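Local coordinates for protein enoyl-CoA hydratase/carnithine racemase (Thermus thermophilus JL-18, PDB 6SL9) that probably isomerises ring-epoxidised phenylacetyl-CoA to oxepin-CoA in bacterial phenylacetic acid catabolism, as a member of the crotonase (enoyl-CoA hydratase/isomerase) family, at residues A109-S112 against L113-G117. Residues are numbered along the deposited sequence; the frame is centred on the assembly and turned at random.
Sequences AGMS and LALWG
Ser112 O, in the short helix 109-115, is gripped weakly by two backbone amides: Leu115 N at 3.2 Å, an i to i+3 bond, and Trp116 N at 3.5 Å, an i to i+4 bond. Both are bent, and the indole lies obliquely to the same oxygen, its CD1 3.1 Å from Ser112 O. Ahead of it run three alpha-helical i to i+4 bonds. Leu113 N donates to Ala109 O at 2.9 Å, Ala114 N to Gly110 O, and Leu115 N to Met111 O at 3.1 Å. With its CG beside its own backbone N (chi1 -65°), Leu115 has CG 3.3 Å from Met111 O and brings CD1 against the methionine. Met111, fully extended, passes it at a slant, CG and CE each 4.1 Å from Leu115 CD1. The hydroxyl of Ser112 also folds back beside its backbone N (chi1 -50°), and Asp140 O accepts from it outside the helix. Trp116 NE1 makes a weak bond to Ser141 O, while its side chain touches both helix 77-93 and helix 143-151, and Leu220 of the second subunit. A leucine in place of Trp116 has neither the indole N-H nor the ring, and would probably leave Ser141 O without this weak partner and open a gap beside those two helices. In the crotonase fold, helix 109-115 links strand 105-107 to strand 119-123 of the central sheet; as in other crotonases, its N-terminal end, after a glycine-rich turn, probably faces the CoA thioester carbonyl at the oxyanion hole.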
# COMPACT_ATOMS: atom_id res chain seq x y z
N ALA A 109 -0.93 -8.17 20.44
CA ALA A 109 -2.36 -8.12 20.07
C ALA A 109 -3.02 -6.85 20.56
O ALA A 109 -4.05 -6.47 20.04
CB ALA A 109 -3.10 -9.33 20.52
N GLY A 110 -2.44 -6.17 21.54
CA GLY A 110 -2.97 -4.85 21.93
C GLY A 110 -2.78 -3.84 20.81
O GLY A 110 -3.63 -2.99 20.58
N MET A 111 -1.62 -3.91 20.13
CA MET A 111 -1.37 -3.08 18.93
C MET A 111 -2.34 -3.52 17.82
O MET A 111 -2.95 -2.65 17.18
CB MET A 111 0.08 -3.20 18.48
CG MET A 111 0.37 -2.44 17.24
SD MET A 111 2.15 -2.32 17.01
CE MET A 111 2.24 -1.43 15.45
N SER A 112 -2.50 -4.82 17.60
CA SER A 112 -3.48 -5.31 16.61
C SER A 112 -4.85 -4.70 16.84
O SER A 112 -5.46 -4.14 15.90
CB SER A 112 -3.57 -6.84 16.62
OG SER A 112 -2.29 -7.47 16.53
N LEU A 113 -5.34 -4.77 18.08
CA LEU A 113 -6.70 -4.30 18.40
C LEU A 113 -6.80 -2.79 18.15
O LEU A 113 -7.76 -2.30 17.58
CB LEU A 113 -7.06 -4.68 19.86
CG LEU A 113 -7.36 -6.16 20.11
CD1 LEU A 113 -7.72 -6.40 21.58
CD2 LEU A 113 -8.52 -6.70 19.28
N ALA A 114 -5.77 -2.02 18.57
CA ALA A 114 -5.82 -0.56 18.44
C ALA A 114 -5.94 -0.20 16.95
O ALA A 114 -6.63 0.77 16.58
CB ALA A 114 -4.57 0.04 19.02
N LEU A 115 -5.28 -0.94 16.09
CA LEU A 115 -5.18 -0.58 14.66
C LEU A 115 -6.46 -0.90 13.91
O LEU A 115 -6.62 -0.43 12.79
CB LEU A 115 -3.97 -1.22 14.01
CG LEU A 115 -2.61 -0.74 14.54
CD1 LEU A 115 -1.49 -1.37 13.79
CD2 LEU A 115 -2.46 0.78 14.57
N TRP A 116 -7.41 -1.59 14.53
CA TRP A 116 -8.73 -1.81 13.92
C TRP A 116 -9.64 -0.60 14.03
O TRP A 116 -10.67 -0.59 13.38
CB TRP A 116 -9.42 -3.06 14.50
CG TRP A 116 -8.88 -4.33 13.95
CD1 TRP A 116 -8.02 -5.22 14.53
CD2 TRP A 116 -9.03 -4.73 12.58
NE1 TRP A 116 -7.67 -6.17 13.60
CE2 TRP A 116 -8.27 -5.89 12.40
CE3 TRP A 116 -9.75 -4.20 11.51
CZ2 TRP A 116 -8.18 -6.52 11.16
CZ3 TRP A 116 -9.67 -4.83 10.28
CH2 TRP A 116 -8.89 -5.97 10.12
N GLY A 117 -9.27 0.43 14.81
CA GLY A 117 -10.09 1.64 14.77
C GLY A 117 -10.16 2.20 13.37
O GLY A 117 -9.16 2.18 12.66